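Local coordinates for protein inactive glucansucrase (Lactobacillus reuteri, PDB 5JBD) that is an inactive glucansucrase of glycoside hydrolase family 70, with a TIM-type barrel at its core and a bound calcium ion, at residues S235-L239 with A284-I288; V240-N246 with M750-F756; L454-D458 with A512-Y516; V520-N526 with N555-A559. All coordinates share one frame; numbering follows the deposited sequence.

Contacts 1 and 2 form one unit around the calcium ion: their centres lie 11 Å apart, their segments alternate along the chain, and the ion and one water belong to both. Glu237 and Asn287 from contact 1, with Asp243 and Asn751 from contact 2, supply the protein ligands of the metal; the shared water is a further one. Contacts 3 and 4 make a second pair, centres 13 Å apart, in which Tyr516 packs against Ala523 CB and the backbone of Asp522 and Met556. The pairs are separate: contact 3 stays about 17 Å from contact 1 by nearest atoms, and the centres of contacts 2 and 4 are about 52 Å apart. The contact 2 segments flank 454-559 in sequence.

Contact 1 (S235-L239 with A284-I288); sequences SPELL and AADNI. With CA (calcium ion), chain C.
Glu237 and Asn287 meet through a shared calcium ion rather than through a bond between them. Glu237 contributes two oxygens, its backbone O at 2.3 Å from the calcium and carboxylate OE2 at 2.3 Å, while Asn287 offers its backbone O at 2.4 Å. With CG anti to the backbone N (chi1 -176°) and a bend at the next bond, the Glu237 chain folds back beside its own carbonyl, letting one residue chelate the ion. The other carboxylate oxygen, OE1, accepts from Asn220 N. Water 1, Asp243 and Asn751 supply the remaining ligands.

Two hydrogen bonds join the loops beside the metal. With its backbone O on the metal, Asn287 uses its side chain for a second link: ND2 donates to Pro236 O at 3.0 Å, nearly straight at 166°, with acceptor in the amide plane and donor in the carbonyl plane. Ser235 OG reaches Asp286 O at 2.8 Å from above the carbonyl plane.

Van der Waals packing is modest. The Leu239 side chain crosses that of Asn287 at about a right angle, with CD1 3.4 Å from OD1, and the same methyl makes the apolar touch with Ala284 CB at 3.9 Å.

Glu237 OE2 and Asn287 O, 3.0 Å apart, would repel each other if left alone; the cation between them probably pays that cost, tying the turn after barrel strand 279-282 to the 235-239 loop.

Contact 2 (V240-N246 with M750-F756); sequences VGNDIDN and MNQMIGF. With CA (calcium ion), chain C.
The backbone O of Asn751 is gripped by two donors: Ile244 N at 2.9 Å, and water 1, which also donates to Ile244 O and ligates the calcium. Asn242 and Met753 form a hydrogen-bonded antiparallel pair: Asn242 N is 2.9 Å from Met753 O, and Met753 N donates back to Asn242 O. Asp243 and Gln752 form the neighbouring non-hydrogen-bonded pair.

The calcium probably offsets the closeness of two acceptors, Asp243 OD1 and Asn751 OD1. Asp243 binds it through both carboxylate oxygens, OD1 at 2.4 Å and OD2 at 2.8 Å; Asn751 OD1 is 2.3 Å from the calcium, its amide plane turned 66° from the carboxylate. Asn751 ND2 donates to Gln752 OE1 at 2.8 Å, in both amide planes, fixing the flip that presents OD1.

At one end Asn246 ND2 reaches Met750 O at 2.9 Å from above the carbonyl plane, while Asn246 OD1 accepts from Asn255 ND2. At the other, the Asn242 amide meets the edge of the Phe756 ring, planes 83° apart, and Asn242 ND2 donates to Gln841 OE1 and Tyr789 O.

Strand 752-753 edges an antiparallel sheet: a short beta ladder just beyond barrel strand 743-748, carrying half the residues of a calcium site.

Contact 3 (L454-D458 with A512-Y516); sequences LSNKD and ASVRY
The guanidinium of Arg515 carries Lys457 on one face and Ser455 at its edge. Lys457 CB stands over the centre of the group, 3.6 Å from CZ, and CG continues across NH2 at 3.6 Å, so aliphatic carbon, not the ammonium, covers this face; the two side chains cross at about a right angle. At the edge, NH1 donates to Ser455 O at 2.9 Å (N-H...O 162°). The acceptor lies nearly in the guanidinium plane, yet the donor stands above the Ser455 carbonyl plane. Bends in Arg515 (chi2 -62°, chi3 -63°) curl it round this oxygen, CG and CD both 3.3 Å away.

The contact joins the end of helix 446-455 and the following loop to strand 510-515 of the antiparallel sheet whose strands fall mostly between barrel strands 460-464 and 652-654. Arg515 NH2 also bonds Gly499 O, a second hold on the flat group.

The Lys457 ammonium turns away: NZ forms a salt bridge with Asp458 OD2 at 3.0 Å and bonds Thr378 O. Beside this, water 4 donates to Ser455 OG at 2.6 Å and to Asn456 OD1, and hydrogen-bonds Ser513 OG at 2.7 Å; Ser455 OG also bonds Ala451 O, and Gln501 bonds both Ser513 OG and Asn456.

Contact 4 (V520-N526 with N555-A559); sequences VVDANSN and NMGRA. With ACT (acetate ion), chain D.
A type I beta turn from Asp522 to Ser525, in the loop between strands 510-515 and 537-542, sets Ala523 against Gly557 in the loop that follows strand 550-555. Each loop holds an Asx turn: Asp522 OD1 accepts from Asn524 N at 2.9 Å, and Asn555 OD1 from Gly557 N at 3.0 Å, in both cases from above the accepting plane.

The loops join at Ala523 O: Arg558 N donates to it at 2.9 Å, almost straight at 168°, and water 6 adds a second donor while accepting from Asn555 ND2. Gly557, with phi at 106°, lays its bare CA beside the same oxygen. Arg558 CG, placed anti to the carbonyl carbon (chi1 -67°), lies over the turn 3.4 Å from Ala523 O and 3.9 Å from Asn524 CA, while NH1 donates to Asn594 OD1.

Ala559 closes the end of the contact at Asn526, with CB 3.5 Å from Asn526 O and touching Val520 CG1. Ala559 N donates to water 5, which donates to Ser525 O at 2.6 Å and to Asp522 O; water 7 bridges Asn526 O and Ala559 O. An acetate ion accepts a weak bond from Asn526 N and another from Gly527 N.

One direct bond and several waters thus join two inter-strand loops, each shaped by an Asx turn, in the beta-rich region of strands 510-515, 537-542 and 550-555.

Contact 1 (S235-L239 with A284-I288)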
# COMPACT_ATOMS: atom_id res chain seq x y z
N SER A 235 13.77 -8.97 5.22
CA SER A 235 12.59 -8.24 4.73
C SER A 235 11.94 -9.01 3.56
O SER A 235 12.63 -9.36 2.61
CB SER A 235 12.96 -6.83 4.28
OG SER A 235 11.80 -6.03 4.18
N PRO A 236 10.62 -9.27 3.63
CA PRO A 236 9.99 -10.20 2.68
C PRO A 236 9.72 -9.63 1.29
O PRO A 236 9.45 -8.43 1.13
CB PRO A 236 8.66 -10.56 3.36
CG PRO A 236 8.32 -9.34 4.16
CD PRO A 236 9.64 -8.81 4.66
N GLU A 237 9.76 -10.50 0.29
CA GLU A 237 9.43 -10.13 -1.08
C GLU A 237 7.94 -9.84 -1.25
O GLU A 237 7.56 -8.93 -2.00
CB GLU A 237 9.83 -11.24 -2.06
CG GLU A 237 9.61 -10.91 -3.54
CD GLU A 237 10.42 -9.71 -3.98
OE1 GLU A 237 11.66 -9.80 -3.84
OE2 GLU A 237 9.83 -8.68 -4.40
N LEU A 238 7.10 -10.61 -0.55
CA LEU A 238 5.65 -10.62 -0.81
C LEU A 238 4.83 -9.90 0.26
O LEU A 238 5.06 -10.10 1.47
CB LEU A 238 5.16 -12.06 -0.95
CG LEU A 238 5.90 -12.92 -1.98
CD1 LEU A 238 5.37 -14.35 -1.99
CD2 LEU A 238 5.81 -12.34 -3.38
N LEU A 239 3.91 -9.05 -0.18
CA LEU A 239 2.92 -8.38 0.67
C LEU A 239 1.50 -8.81 0.31
O LEU A 239 0.87 -9.57 1.06
CB LEU A 239 3.05 -6.85 0.54
CG LEU A 239 4.36 -6.22 1.00
CD1 LEU A 239 4.36 -4.73 0.69
CD2 LEU A 239 4.60 -6.49 2.49
N ALA A 284 6.64 0.64 -0.31
CA ALA A 284 7.14 -0.74 -0.12
C ALA A 284 8.61 -0.91 -0.51
O ALA A 284 9.03 -1.92 -1.10
CB ALA A 284 6.25 -1.73 -0.90
N ALA A 285 9.42 0.10 -0.18
CA ALA A 285 10.85 0.08 -0.54
C ALA A 285 11.63 -1.06 0.10
O ALA A 285 12.70 -1.39 -0.41
CB ALA A 285 11.50 1.41 -0.21
N ASP A 286 11.09 -1.67 1.16
CA ASP A 286 11.71 -2.86 1.76
C ASP A 286 11.28 -4.18 1.12
O ASP A 286 11.77 -5.23 1.54
CB ASP A 286 11.42 -2.97 3.28
CG ASP A 286 11.81 -1.71 4.09
OD1 ASP A 286 12.59 -0.87 3.60
OD2 ASP A 286 11.32 -1.59 5.25
N ASN A 287 10.37 -4.16 0.15
CA ASN A 287 9.76 -5.39 -0.36
C ASN A 287 9.95 -5.57 -1.87
O ASN A 287 9.27 -6.37 -2.49
CB ASN A 287 8.28 -5.38 -0.01
CG ASN A 287 8.03 -5.01 1.44
OD1 ASN A 287 7.54 -3.92 1.70
ND2 ASN A 287 8.39 -5.89 2.38
N ILE A 288 10.90 -4.83 -2.44
CA ILE A 288 11.22 -4.84 -3.86
C ILE A 288 12.73 -4.99 -4.00
O ILE A 288 13.48 -4.51 -3.15
CB ILE A 288 10.71 -3.57 -4.57
CG1 ILE A 288 11.36 -2.29 -3.99
CG2 ILE A 288 9.19 -3.47 -4.48
CD1 ILE A 288 10.74 -0.99 -4.46
CA CA C . 7.83 -7.65 -3.92
O HOH W 1 7.78 -6.58 -6.08

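Contact 2 (V240-N246 with M750-F756)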
# COMPACT_ATOMS: atom_id res chain seq x y z
N VAL A 240 1.02 -8.37 -0.85
CA VAL A 240 -0.35 -8.64 -1.30
C VAL A 240 -0.45 -8.33 -2.79
O VAL A 240 0.31 -7.50 -3.31
CB VAL A 240 -1.39 -7.81 -0.50
CG1 VAL A 240 -1.32 -6.32 -0.85
CG2 VAL A 240 -2.81 -8.34 -0.70
N GLY A 241 -1.37 -9.01 -3.48
CA GLY A 241 -1.61 -8.78 -4.91
C GLY A 241 -0.68 -9.56 -5.81
O GLY A 241 -0.06 -10.52 -5.36
N ASN A 242 -0.58 -9.14 -7.07
CA ASN A 242 0.36 -9.73 -8.00
C ASN A 242 1.70 -9.06 -7.80
O ASN A 242 1.87 -7.89 -8.17
CB ASN A 242 -0.10 -9.54 -9.45
CG ASN A 242 -1.35 -10.35 -9.77
OD1 ASN A 242 -2.44 -10.03 -9.29
ND2 ASN A 242 -1.20 -11.38 -10.60
N ASP A 243 2.66 -9.81 -7.29
CA ASP A 243 3.97 -9.25 -6.95
C ASP A 243 4.83 -9.10 -8.20
O ASP A 243 5.08 -10.08 -8.91
CB ASP A 243 4.69 -10.14 -5.93
CG ASP A 243 5.89 -9.45 -5.29
OD1 ASP A 243 5.66 -8.55 -4.48
OD2 ASP A 243 7.05 -9.78 -5.60
N ILE A 244 5.28 -7.88 -8.48
CA ILE A 244 6.05 -7.62 -9.70
C ILE A 244 7.50 -8.07 -9.53
O ILE A 244 8.12 -7.81 -8.49
CB ILE A 244 5.99 -6.13 -10.09
CG1 ILE A 244 4.54 -5.67 -10.29
CG2 ILE A 244 6.82 -5.87 -11.34
CD1 ILE A 244 3.77 -6.39 -11.38
N ASP A 245 8.03 -8.77 -10.53
CA ASP A 245 9.43 -9.22 -10.50
C ASP A 245 10.38 -8.06 -10.84
O ASP A 245 10.80 -7.88 -11.99
CB ASP A 245 9.69 -10.40 -11.41
CG ASP A 245 11.13 -10.87 -11.35
OD1 ASP A 245 11.87 -10.46 -10.42
OD2 ASP A 245 11.53 -11.68 -12.22
N ASN A 246 10.76 -7.31 -9.81
CA ASN A 246 11.69 -6.18 -9.96
C ASN A 246 13.17 -6.59 -10.10
O ASN A 246 14.04 -5.71 -10.17
CB ASN A 246 11.46 -5.16 -8.82
CG ASN A 246 10.19 -4.33 -9.03
OD1 ASN A 246 10.13 -3.49 -9.94
ND2 ASN A 246 9.18 -4.53 -8.20
N MET A 750 5.92 0.19 -7.06
CA MET A 750 6.55 -0.88 -7.86
C MET A 750 6.30 -2.29 -7.35
O MET A 750 6.62 -3.25 -8.06
CB MET A 750 8.06 -0.64 -8.01
CG MET A 750 8.42 0.54 -8.90
SD MET A 750 10.19 0.93 -9.00
CE MET A 750 10.38 1.95 -7.52
N ASN A 751 5.73 -2.46 -6.16
CA ASN A 751 5.70 -3.79 -5.57
C ASN A 751 4.67 -4.71 -6.21
O ASN A 751 4.98 -5.87 -6.47
CB ASN A 751 5.45 -3.78 -4.08
CG ASN A 751 5.45 -5.18 -3.48
OD1 ASN A 751 6.48 -5.88 -3.46
ND2 ASN A 751 4.28 -5.62 -3.03
N GLN A 752 3.44 -4.20 -6.39
CA GLN A 752 2.33 -5.03 -6.87
C GLN A 752 1.33 -4.29 -7.75
O GLN A 752 1.21 -3.07 -7.67
CB GLN A 752 1.55 -5.65 -5.70
CG GLN A 752 0.51 -4.74 -5.03
CD GLN A 752 1.12 -3.67 -4.12
OE1 GLN A 752 2.11 -3.91 -3.44
NE2 GLN A 752 0.52 -2.49 -4.10
N MET A 753 0.63 -5.07 -8.56
CA MET A 753 -0.61 -4.64 -9.22
C MET A 753 -1.72 -5.58 -8.78
O MET A 753 -1.47 -6.72 -8.38
CB MET A 753 -0.42 -4.66 -10.74
CG MET A 753 0.67 -3.70 -11.23
SD MET A 753 0.76 -3.51 -13.02
CE MET A 753 -0.76 -2.62 -13.34
N ILE A 754 -2.96 -5.07 -8.78
CA ILE A 754 -4.12 -5.85 -8.33
C ILE A 754 -5.32 -5.49 -9.21
O ILE A 754 -5.57 -4.31 -9.47
CB ILE A 754 -4.49 -5.60 -6.84
CG1 ILE A 754 -3.25 -5.71 -5.95
CG2 ILE A 754 -5.53 -6.62 -6.36
CD1 ILE A 754 -3.45 -5.47 -4.46
N GLY A 755 -6.04 -6.52 -9.63
CA GLY A 755 -7.30 -6.37 -10.36
C GLY A 755 -7.20 -6.66 -11.84
O GLY A 755 -8.02 -6.16 -12.61
N PHE A 756 -6.21 -7.45 -12.26
CA PHE A 756 -6.08 -7.87 -13.66
C PHE A 756 -7.34 -8.64 -14.07
O PHE A 756 -7.87 -9.43 -13.29
CB PHE A 756 -4.86 -8.77 -13.90
CG PHE A 756 -3.53 -8.07 -13.75
CD1 PHE A 756 -3.21 -6.97 -14.54
CD2 PHE A 756 -2.57 -8.54 -12.86
CE1 PHE A 756 -1.98 -6.33 -14.43
CE2 PHE A 756 -1.33 -7.91 -12.74
CZ PHE A 756 -1.03 -6.81 -13.52
CA CA C . 7.83 -7.65 -3.92
O HOH W 2 3.45 -8.68 -2.89
O HOH W 3 -5.09 -9.31 -10.13
O HOH W 1 7.78 -6.58 -6.08

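Contact 3 (L454-D458 with A512-Y516)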
# COMPACT_ATOMS: atom_id res chain seq x y z
N LEU A 454 8.06 18.31 15.19
CA LEU A 454 8.30 19.54 14.44
C LEU A 454 9.47 20.39 14.95
O LEU A 454 9.88 21.34 14.27
CB LEU A 454 7.02 20.37 14.38
CG LEU A 454 5.89 19.67 13.58
CD1 LEU A 454 4.56 20.39 13.78
CD2 LEU A 454 6.21 19.59 12.09
N SER A 455 9.98 20.10 16.14
CA SER A 455 11.16 20.78 16.69
C SER A 455 12.43 19.95 16.56
O SER A 455 13.52 20.47 16.76
CB SER A 455 10.92 21.17 18.16
OG SER A 455 10.65 20.05 18.98
N ASN A 456 12.31 18.66 16.21
CA ASN A 456 13.49 17.79 16.09
C ASN A 456 14.45 18.21 14.96
O ASN A 456 14.02 18.54 13.85
CB ASN A 456 13.07 16.32 15.86
CG ASN A 456 12.84 15.55 17.16
OD1 ASN A 456 13.14 16.01 18.26
ND2 ASN A 456 12.36 14.33 17.01
N LYS A 457 15.76 18.18 15.25
CA LYS A 457 16.82 18.41 14.27
C LYS A 457 17.08 17.11 13.50
O LYS A 457 16.77 16.02 13.99
CB LYS A 457 18.11 18.81 15.03
CG LYS A 457 19.27 19.28 14.17
CD LYS A 457 20.43 19.74 15.06
CE LYS A 457 21.61 20.26 14.26
NZ LYS A 457 22.14 19.21 13.36
N ASP A 458 17.74 17.22 12.35
CA ASP A 458 18.15 16.07 11.57
C ASP A 458 16.96 15.17 11.21
O ASP A 458 16.96 13.96 11.48
CB ASP A 458 19.30 15.31 12.25
CG ASP A 458 20.63 16.05 12.14
OD1 ASP A 458 21.03 16.38 11.01
OD2 ASP A 458 21.25 16.31 13.18
N ALA A 512 12.86 18.85 28.38
CA ALA A 512 12.95 20.07 27.59
C ALA A 512 13.76 19.78 26.34
O ALA A 512 14.88 19.23 26.42
CB ALA A 512 13.60 21.19 28.40
N SER A 513 13.17 20.06 25.18
CA SER A 513 13.83 19.94 23.88
C SER A 513 14.01 21.36 23.36
O SER A 513 13.03 22.06 23.13
CB SER A 513 13.00 19.12 22.90
OG SER A 513 13.70 18.93 21.70
N VAL A 514 15.28 21.77 23.22
CA VAL A 514 15.63 23.15 22.92
C VAL A 514 16.36 23.20 21.58
O VAL A 514 17.29 22.41 21.36
CB VAL A 514 16.54 23.75 24.01
CG1 VAL A 514 17.11 25.10 23.59
CG2 VAL A 514 15.75 23.91 25.32
N ARG A 515 15.95 24.13 20.72
CA ARG A 515 16.72 24.49 19.52
C ARG A 515 17.35 25.86 19.73
O ARG A 515 16.69 26.78 20.21
CB ARG A 515 15.82 24.45 18.27
CG ARG A 515 15.22 23.08 17.98
CD ARG A 515 16.27 22.01 17.70
NE ARG A 515 17.07 22.31 16.50
CZ ARG A 515 16.67 22.13 15.24
NH1 ARG A 515 15.47 21.63 14.96
NH2 ARG A 515 17.49 22.46 14.23
N TYR A 516 18.63 26.00 19.39
CA TYR A 516 19.38 27.21 19.77
C TYR A 516 19.24 28.37 18.79
O TYR A 516 19.58 29.50 19.14
CB TYR A 516 20.87 26.88 20.01
CG TYR A 516 21.07 25.95 21.17
CD1 TYR A 516 20.81 26.37 22.48
CD2 TYR A 516 21.47 24.64 20.99
CE1 TYR A 516 20.94 25.51 23.56
CE2 TYR A 516 21.64 23.78 22.07
CZ TYR A 516 21.37 24.22 23.35
OH TYR A 516 21.52 23.38 24.44
O HOH W 4 11.92 17.93 19.91

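Contact 4 (V520-N526 with N555-A559)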
# COMPACT_ATOMS: atom_id res chain seq x y z
N VAL A 520 23.32 29.08 15.39
CA VAL A 520 23.71 28.87 16.79
C VAL A 520 23.94 27.38 16.94
O VAL A 520 22.99 26.60 17.06
CB VAL A 520 22.63 29.36 17.78
CG1 VAL A 520 23.20 29.42 19.19
CG2 VAL A 520 22.12 30.74 17.37
N VAL A 521 25.21 27.00 16.95
CA VAL A 521 25.62 25.60 16.91
C VAL A 521 25.27 24.84 18.19
O VAL A 521 24.82 23.69 18.12
CB VAL A 521 27.13 25.49 16.58
CG1 VAL A 521 27.67 24.11 16.88
CG2 VAL A 521 27.36 25.85 15.11
N ASP A 522 25.50 25.46 19.35
CA ASP A 522 25.22 24.79 20.64
C ASP A 522 24.93 25.79 21.77
O ASP A 522 24.81 26.99 21.52
CB ASP A 522 26.37 23.83 20.98
CG ASP A 522 27.69 24.54 21.30
OD1 ASP A 522 27.71 25.73 21.71
OD2 ASP A 522 28.73 23.88 21.17
N ALA A 523 24.79 25.29 22.99
CA ALA A 523 24.42 26.12 24.15
C ALA A 523 25.44 27.22 24.51
O ALA A 523 25.09 28.15 25.23
CB ALA A 523 24.15 25.24 25.37
N ASN A 524 26.67 27.09 24.04
CA ASN A 524 27.74 28.04 24.34
C ASN A 524 28.02 29.05 23.21
O ASN A 524 28.84 29.95 23.41
CB ASN A 524 29.01 27.27 24.70
CG ASN A 524 28.81 26.33 25.87
OD1 ASN A 524 29.17 25.15 25.83
ND2 ASN A 524 28.23 26.84 26.92
N SER A 525 27.34 28.92 22.06
CA SER A 525 27.57 29.81 20.91
C SER A 525 26.87 31.14 21.07
O SER A 525 25.79 31.20 21.63
CB SER A 525 27.04 29.19 19.61
OG SER A 525 27.47 27.85 19.46
N ASN A 526 27.47 32.20 20.53
CA ASN A 526 26.84 33.53 20.49
C ASN A 526 25.90 33.73 19.30
O ASN A 526 25.02 34.60 19.35
CB ASN A 526 27.90 34.64 20.44
CG ASN A 526 28.67 34.74 21.74
OD1 ASN A 526 29.90 34.64 21.74
ND2 ASN A 526 27.96 34.94 22.84
N ASN A 555 17.57 25.71 29.72
CA ASN A 555 18.72 26.39 29.15
C ASN A 555 18.48 26.75 27.68
O ASN A 555 18.61 25.89 26.80
CB ASN A 555 19.99 25.55 29.27
CG ASN A 555 21.22 26.30 28.78
OD1 ASN A 555 21.17 27.52 28.57
ND2 ASN A 555 22.34 25.60 28.64
N MET A 556 18.17 28.02 27.42
CA MET A 556 17.97 28.52 26.06
C MET A 556 19.29 28.76 25.30
O MET A 556 19.28 28.89 24.07
CB MET A 556 17.12 29.79 26.08
CG MET A 556 15.81 29.67 26.86
SD MET A 556 14.74 28.34 26.29
CE MET A 556 14.27 28.96 24.69
N GLY A 557 20.40 28.85 26.04
CA GLY A 557 21.72 29.06 25.47
C GLY A 557 22.27 30.46 25.68
O GLY A 557 21.52 31.41 25.90
N ARG A 558 23.59 30.58 25.55
CA ARG A 558 24.31 31.85 25.73
C ARG A 558 23.92 32.92 24.72
O ARG A 558 24.07 34.10 24.99
CB ARG A 558 25.84 31.64 25.65
CG ARG A 558 26.43 30.82 26.78
CD ARG A 558 26.46 31.62 28.08
NE ARG A 558 26.82 30.77 29.22
CZ ARG A 558 26.70 31.14 30.49
NH1 ARG A 558 26.25 32.35 30.82
NH2 ARG A 558 27.06 30.28 31.45
N ALA A 559 23.41 32.51 23.56
CA ALA A 559 22.89 33.47 22.57
C ALA A 559 21.61 34.15 23.01
O ALA A 559 21.19 35.10 22.37
CB ALA A 559 22.68 32.77 21.23
C ACT D . 30.05 31.58 17.82
O ACT D . 28.86 31.70 17.43
OXT ACT D . 30.34 31.48 19.03
CH3 ACT D . 31.16 31.54 16.80
O HOH W 5 23.92 29.60 22.57
O HOH W 6 24.57 27.35 27.93
O HOH W 7 22.58 36.13 20.06